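Local coordinates for GrpB family protein (Enterococcus faecalis, PDB 2NRK) that is of unknown function but belongs to the GrpB family, probably related in fold to the nucleotidyltransferases, at residues A14-E17 / Q18-E22; I160-I163 / E164-L168. All blocks are in the same frame, centred on the assembly; numbering follows the deposited sequence.

Interaction 1. Residues A14-E17 / Q18-E22; sequences AWVE and QFEEE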
ATOM      1  N   ALA A  14      -8.266 -20.563 -18.352  1.00 25.02           N
ATOM      2  CA  ALA A  14      -8.754 -19.595 -19.321  1.00 24.47           C
ATOM      3  C   ALA A  14      -9.127 -18.253 -18.695  1.00 25.13           C
ATOM      4  O   ALA A  14      -9.205 -17.245 -19.414  1.00 24.83           O
ATOM      5  CB  ALA A  14      -9.957 -20.144 -20.079  1.00 25.44           C
ATOM      6  N   TRP A  15      -9.374 -18.236 -17.379  1.00 23.73           N
ATOM      7  CA  TRP A  15      -9.691 -16.975 -16.718  1.00 24.39           C
ATOM      8  C   TRP A  15      -8.577 -15.943 -16.928  1.00 24.59           C
ATOM      9  O   TRP A  15      -8.830 -14.735 -16.966  1.00 25.37           O
ATOM     10  CB  TRP A  15      -9.900 -17.224 -15.218  1.00 24.04           C
ATOM     11  CG  TRP A  15     -11.190 -17.966 -14.937  1.00 24.09           C
ATOM     12  CD1 TRP A  15     -12.310 -18.017 -15.720  1.00 22.53           C
ATOM     13  CD2 TRP A  15     -11.487 -18.709 -13.751  1.00 23.91           C
ATOM     14  NE1 TRP A  15     -13.289 -18.791 -15.100  1.00 24.68           N
ATOM     15  CE2 TRP A  15     -12.816 -19.197 -13.878  1.00 24.68           C
ATOM     16  CE3 TRP A  15     -10.770 -18.978 -12.576  1.00 22.70           C
ATOM     17  CZ2 TRP A  15     -13.419 -20.010 -12.897  1.00 23.34           C
ATOM     18  CZ3 TRP A  15     -11.378 -19.766 -11.583  1.00 23.66           C
ATOM     19  CH2 TRP A  15     -12.691 -20.272 -11.758  1.00 23.60           C
ATOM     20  N   VAL A  16      -7.342 -16.425 -17.036  1.00 23.59           N
ATOM     21  CA  VAL A  16      -6.204 -15.526 -17.275  1.00 24.78           C
ATOM     22  C   VAL A  16      -6.315 -14.852 -18.661  1.00 24.76           C
ATOM     23  O   VAL A  16      -6.039 -13.655 -18.788  1.00 24.65           O
ATOM     24  CB  VAL A  16      -4.857 -16.260 -17.104  1.00 23.64           C
ATOM     25  CG1 VAL A  16      -3.700 -15.277 -17.313  1.00 22.62           C
ATOM     26  CG2 VAL A  16      -4.785 -16.864 -15.662  1.00 23.44           C
ATOM     27  N   GLU A  17      -6.706 -15.643 -19.666  0.50 25.03           N
ATOM     28  CA  GLU A  17      -6.941 -15.158 -21.039  0.50 25.41           C
ATOM     29  C   GLU A  17      -8.022 -14.093 -21.013  0.50 25.26           C
ATOM     30  O   GLU A  17      -7.849 -13.003 -21.562  0.50 24.91           O
ATOM     31  CB  GLU A  17      -7.415 -16.294 -21.968  0.50 25.69           C
ATOM     32  CG  GLU A  17      -6.634 -17.581 -21.839  0.50 26.73           C
ATOM     33  CD  GLU A  17      -7.122 -18.714 -22.734  0.50 26.38           C
ATOM     34  OE1 GLU A  17      -8.066 -18.514 -23.534  0.50 29.30           O
ATOM     35  OE2 GLU A  17      -6.542 -19.815 -22.620  0.50 26.92           O
ATOM     36  N   GLN A  18      -9.134 -14.438 -20.362  1.00 24.63           N
ATOM     37  CA  GLN A  18     -10.295 -13.564 -20.231  1.00 24.66           C
ATOM     38  C   GLN A  18      -9.907 -12.254 -19.566  1.00 23.60           C
ATOM     39  O   GLN A  18     -10.331 -11.186 -20.021  1.00 23.30           O
ATOM     40  CB  GLN A  18     -11.406 -14.264 -19.441  1.00 25.49           C
ATOM     41  CG  GLN A  18     -11.974 -15.436 -20.232  1.00 27.82           C
ATOM     42  CD  GLN A  18     -12.814 -16.380 -19.388  1.00 31.32           C
ATOM     43  OE1 GLN A  18     -12.860 -17.587 -19.662  1.00 39.48           O
ATOM     44  NE2 GLN A  18     -13.474 -15.852 -18.373  1.00 33.53           N
ATOM     45  N   PHE A  19      -9.105 -12.333 -18.502  1.00 22.53           N
ATOM     46  CA  PHE A  19      -8.629 -11.145 -17.843  1.00 22.68           C
ATOM     47  C   PHE A  19      -7.812 -10.270 -18.818  1.00 23.50           C
ATOM     48  O   PHE A  19      -8.068  -9.097 -18.963  1.00 22.79           O
ATOM     49  CB  PHE A  19      -7.774 -11.464 -16.609  1.00 23.36           C
ATOM     50  CG  PHE A  19      -6.968 -10.270 -16.157  1.00 24.18           C
ATOM     51  CD1 PHE A  19      -7.579  -9.252 -15.462  1.00 23.77           C
ATOM     52  CD2 PHE A  19      -5.631 -10.119 -16.524  1.00 24.68           C
ATOM     53  CE1 PHE A  19      -6.878  -8.095 -15.093  1.00 24.92           C
ATOM     54  CE2 PHE A  19      -4.925  -8.937 -16.148  1.00 25.61           C
ATOM     55  CZ  PHE A  19      -5.546  -7.948 -15.452  1.00 25.67           C
ATOM     56  N   GLU A  20      -6.804 -10.857 -19.461  1.00 23.89           N
ATOM     57  CA  GLU A  20      -5.900 -10.066 -20.292  1.00 24.89           C
ATOM     58  C   GLU A  20      -6.620  -9.403 -21.484  1.00 25.44           C
ATOM     59  O   GLU A  20      -6.346  -8.252 -21.802  1.00 26.27           O
ATOM     60  CB  GLU A  20      -4.703 -10.919 -20.673  1.00 26.26           C
ATOM     61  CG  GLU A  20      -3.872 -11.110 -19.389  1.00 26.38           C
ATOM     62  CD  GLU A  20      -2.522 -11.653 -19.646  1.00 28.52           C
ATOM     63  OE1 GLU A  20      -2.272 -12.028 -20.798  1.00 31.45           O
ATOM     64  OE2 GLU A  20      -1.729 -11.764 -18.692  1.00 27.98           O
ATOM     65  N   GLU A  21      -7.577 -10.102 -22.073  1.00 24.96           N
ATOM     66  CA  GLU A  21      -8.323  -9.588 -23.220  1.00 26.17           C
ATOM     67  C   GLU A  21      -9.120  -8.346 -22.786  1.00 25.39           C
ATOM     68  O   GLU A  21      -9.120  -7.296 -23.451  1.00 24.79           O
ATOM     69  CB  GLU A  21      -9.292 -10.654 -23.674  1.00 27.07           C
ATOM     70  CG  GLU A  21     -10.064 -10.333 -24.926  1.00 33.95           C
ATOM     71  CD  GLU A  21     -10.535 -11.609 -25.644  1.00 43.06           C
ATOM     72  OE1 GLU A  21      -9.759 -12.608 -25.702  1.00 48.07           O
ATOM     73  OE2 GLU A  21     -11.676 -11.607 -26.156  1.00 47.41           O
ATOM     74  N   GLU A  22      -9.849  -8.498 -21.685  1.00 24.27           N
ATOM     75  CA  GLU A  22     -10.683  -7.391 -21.265  1.00 24.60           C
ATOM     76  C   GLU A  22      -9.829  -6.266 -20.691  1.00 24.33           C
ATOM     77  O   GLU A  22     -10.196  -5.086 -20.783  1.00 24.79           O
ATOM     78  CB  GLU A  22     -11.754  -7.873 -20.264  1.00 25.06           C
ATOM     79  CG  GLU A  22     -12.785  -6.788 -19.867  1.00 25.60           C
ATOM     80  CD  GLU A  22     -13.768  -6.428 -21.007  1.00 27.97           C
ATOM     81  OE1 GLU A  22     -13.595  -6.893 -22.170  1.00 27.77           O
ATOM     82  OE2 GLU A  22     -14.740  -5.676 -20.727  1.00 27.68           O
TER
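Gln18 reaches back one turn of the helix and sets its amide at the rim of the Trp15 indole, NE2 lying 3.6 Å from CD1 and near the plane of the ring. The two flat groups stand almost at right angles, 80° apart, so this is an edge contact and not a stack. A torsion that places CG beside its own backbone N (chi1 -68°), followed by an extended chain, carries the Gln18 amide back toward residues 14 and 15; on the way CG passes 3.4 Å from Ala14 O, and OE1 comes to 3.9 Å from the small CB of Ala14. Beneath the side chains run regular i to i+4 bonds: Gln18 N gives to Ala14 O at 3.0 Å, and Phe19 N to Trp15 O at 2.9 Å. Glu17, Glu20 and Glu21 suit the outer, solvent-facing side, whereas the large aromatics Trp15 and Phe19 are buried. Val16 lies against Tyr11. Trp15 packs on Tyr11, Pro52 and Ile54, and Phe19 stacks on His39 and also meets Phe56. This part of helix 14-30 is thus amphipathic, its aromatic side packed on strands 34-40 and 54-60.

Interaction 2. Residues I160-I163 / E164-L168; sequences IKKI and EKEAL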
ATOM      1  N   ILE A 160     -13.126 -14.300   4.823  1.00 23.10           N
ATOM      2  CA  ILE A 160     -12.423 -13.319   3.982  1.00 24.85           C
ATOM      3  C   ILE A 160     -11.758 -12.215   4.825  1.00 25.39           C
ATOM      4  O   ILE A 160     -10.597 -11.871   4.577  1.00 25.74           O
ATOM      5  CB  ILE A 160     -13.373 -12.721   2.919  1.00 25.52           C
ATOM      6  CG1 ILE A 160     -13.689 -13.806   1.882  1.00 25.28           C
ATOM      7  CG2 ILE A 160     -12.742 -11.455   2.300  1.00 25.17           C
ATOM      8  CD1 ILE A 160     -14.937 -13.466   0.990  1.00 27.96           C
ATOM      9  N   LYS A 161     -12.469 -11.651   5.800  1.00 25.11           N
ATOM     10  CA  LYS A 161     -11.873 -10.615   6.665  1.00 26.01           C
ATOM     11  C   LYS A 161     -10.650 -11.140   7.419  1.00 25.16           C
ATOM     12  O   LYS A 161      -9.639 -10.453   7.524  1.00 24.98           O
ATOM     13  CB  LYS A 161     -12.895 -10.031   7.654  1.00 26.73           C
ATOM     14  CG  LYS A 161     -14.029  -9.246   6.992  1.00 33.02           C
ATOM     15  CD  LYS A 161     -13.708  -7.781   6.756  1.00 40.17           C
ATOM     16  CE  LYS A 161     -14.997  -6.978   6.510  1.00 42.07           C
ATOM     17  NZ  LYS A 161     -15.695  -7.458   5.291  1.00 42.95           N
ATOM     18  N   LYS A 162     -10.733 -12.377   7.907  1.00 23.28           N
ATOM     19  CA  LYS A 162      -9.596 -12.974   8.616  1.00 23.18           C
ATOM     20  C   LYS A 162      -8.383 -13.068   7.678  1.00 23.24           C
ATOM     21  O   LYS A 162      -7.245 -12.694   8.033  1.00 22.74           O
ATOM     22  CB  LYS A 162      -9.960 -14.386   9.107  1.00 23.09           C
ATOM     23  CG  LYS A 162      -8.778 -15.084   9.769  1.00 23.53           C
ATOM     24  CD  LYS A 162      -9.116 -16.497  10.242  1.00 25.67           C
ATOM     25  CE  LYS A 162      -8.109 -16.879  11.331  1.00 27.69           C
ATOM     26  NZ  LYS A 162      -8.099 -18.281  11.709  1.00 31.66           N
ATOM     27  N   ILE A 163      -8.620 -13.600   6.497  1.00 22.73           N
ATOM     28  CA  ILE A 163      -7.546 -13.779   5.524  1.00 22.47           C
ATOM     29  C   ILE A 163      -6.994 -12.437   5.037  1.00 23.35           C
ATOM     30  O   ILE A 163      -5.776 -12.284   4.824  1.00 23.25           O
ATOM     31  CB  ILE A 163      -8.007 -14.684   4.339  1.00 23.34           C
ATOM     32  CG1 ILE A 163      -8.389 -16.072   4.878  1.00 24.99           C
ATOM     33  CG2 ILE A 163      -6.907 -14.751   3.222  1.00 23.99           C
ATOM     34  CD1 ILE A 163      -7.323 -16.711   5.811  1.00 25.93           C
ATOM     35  N   GLU A 164      -7.889 -11.473   4.844  1.00 23.35           N
ATOM     36  CA  GLU A 164      -7.427 -10.129   4.403  1.00 24.12           C
ATOM     37  C   GLU A 164      -6.455  -9.544   5.441  1.00 23.99           C
ATOM     38  O   GLU A 164      -5.470  -8.863   5.092  1.00 23.92           O
ATOM     39  CB  GLU A 164      -8.610  -9.177   4.230  1.00 24.32           C
ATOM     40  CG  GLU A 164      -9.370  -9.419   2.913  1.00 25.56           C
ATOM     41  CD  GLU A 164     -10.633  -8.524   2.752  1.00 25.20           C
ATOM     42  OE1 GLU A 164     -11.130  -7.960   3.759  1.00 28.11           O
ATOM     43  OE2 GLU A 164     -11.105  -8.404   1.576  1.00 27.96           O
ATOM     44  N   LYS A 165      -6.746  -9.782   6.706  1.00 24.37           N
ATOM     45  CA  LYS A 165      -5.900  -9.270   7.777  1.00 24.14           C
ATOM     46  C   LYS A 165      -4.544  -9.978   7.776  1.00 23.45           C
ATOM     47  O   LYS A 165      -3.492  -9.330   7.835  1.00 24.60           O
ATOM     48  CB  LYS A 165      -6.632  -9.417   9.116  1.00 25.39           C
ATOM     49  CG  LYS A 165      -5.847  -8.966  10.300  1.00 28.80           C
ATOM     50  CD  LYS A 165      -6.805  -8.784  11.512  1.00 34.50           C
ATOM     51  CE  LYS A 165      -6.018  -8.597  12.791  1.00 40.44           C
ATOM     52  NZ  LYS A 165      -6.922  -8.475  14.010  1.00 44.07           N
ATOM     53  N   GLU A 166      -4.548 -11.313   7.705  1.00 22.85           N
ATOM     54  CA  GLU A 166      -3.311 -12.074   7.599  1.00 22.81           C
ATOM     55  C   GLU A 166      -2.516 -11.618   6.370  1.00 22.42           C
ATOM     56  O   GLU A 166      -1.280 -11.488   6.425  1.00 22.79           O
ATOM     57  CB  GLU A 166      -3.595 -13.566   7.464  1.00 23.00           C
ATOM     58  CG  GLU A 166      -4.223 -14.177   8.717  1.00 23.66           C
ATOM     59  CD  GLU A 166      -4.436 -15.698   8.619  1.00 25.01           C
ATOM     60  OE1 GLU A 166      -4.085 -16.326   7.600  1.00 27.43           O
ATOM     61  OE2 GLU A 166      -4.972 -16.275   9.587  1.00 27.45           O
ATOM     62  N   ALA A 167      -3.234 -11.371   5.264  1.00 21.26           N
ATOM     63  CA  ALA A 167      -2.594 -11.032   3.998  1.00 20.73           C
ATOM     64  C   ALA A 167      -1.882  -9.677   4.069  1.00 21.17           C
ATOM     65  O   ALA A 167      -0.766  -9.533   3.563  1.00 22.00           O
ATOM     66  CB  ALA A 167      -3.644 -10.983   2.892  1.00 20.67           C
ATOM     67  N   LEU A 168      -2.539  -8.700   4.700  1.00 21.27           N
ATOM     68  CA  LEU A 168      -1.979  -7.336   4.757  1.00 22.75           C
ATOM     69  C   LEU A 168      -0.743  -7.327   5.674  1.00 22.72           C
ATOM     70  O   LEU A 168       0.233  -6.632   5.376  1.00 23.94           O
ATOM     71  CB  LEU A 168      -3.026  -6.329   5.224  1.00 23.33           C
ATOM     72  CG  LEU A 168      -2.644  -4.841   5.059  1.00 22.92           C
ATOM     73  CD1 LEU A 168      -2.204  -4.540   3.583  1.00 23.69           C
ATOM     74  CD2 LEU A 168      -3.809  -3.954   5.526  1.00 24.77           C
TER
HETATM   75  O   HOH W   1     -13.782  -7.392   3.210  1.00 31.04           O
HETATM   76  O   HOH W   2      -6.406 -18.666   9.210  1.00 55.54           O
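With CG turned beside its backbone N (chi1 -78°) and the chain extended beyond, Glu164 sends its carboxylate back one turn over Ile160, where OE2 lies 3.5 Å from the methyl CG2. Glu166 repeats the turn (chi1 -67°), leading its carboxylate toward Lys162 and Ile163. CD1 of Ile163 meets Glu166 OE1 at 3.7 Å, while CE of Lys162 comes to 3.6 Å from OE2. The charged ends of Lys162 and Glu166 stay too far apart for a salt bridge, NZ to OE2 4.3 Å, and a water spans the gap, accepting from NZ and donating to OE2. A second water joins Lys161 NZ to Glu164 OE1 in the same manner, at 2.8 Å from each. Lys161 curls to lie beside Glu164, and its amine also forms a salt bridge with Asp157. Backbone i to i+4 bonds run beneath, among them Ala167 N to Ile163 O at 2.7 Å. The acids lie at the border of the packed face, each with a water-linked lysine and a partner on helix 111-126: Arg116 forms a salt bridge with Glu164 OE2, and the hydroxyl of Tyr123 is hydrogen-bonded to Glu166 OE1. Buried Ile163 and small Ala167 let the helix settle there, making this an amphipathic helix packed on helices 111-126 and 128-142.

Interaction 1 lies at the start of helix 14-30 and interaction 2 in helix 157-171, the last of the chain, so they come in series near its two ends. Their centres are 26 Å apart on opposite sides of the chain's centre, and the nearest atoms remain about 15 Å from each other. One helix rests on the mixed sheet and the other on further helices; the latter also brings Lys165 and Leu168 to Phe108 of the second subunit. Both contacts belong to the same GrpB domain: interaction 1 to the part built round the sheet, interaction 2 to the helical part, which also meets the second subunit.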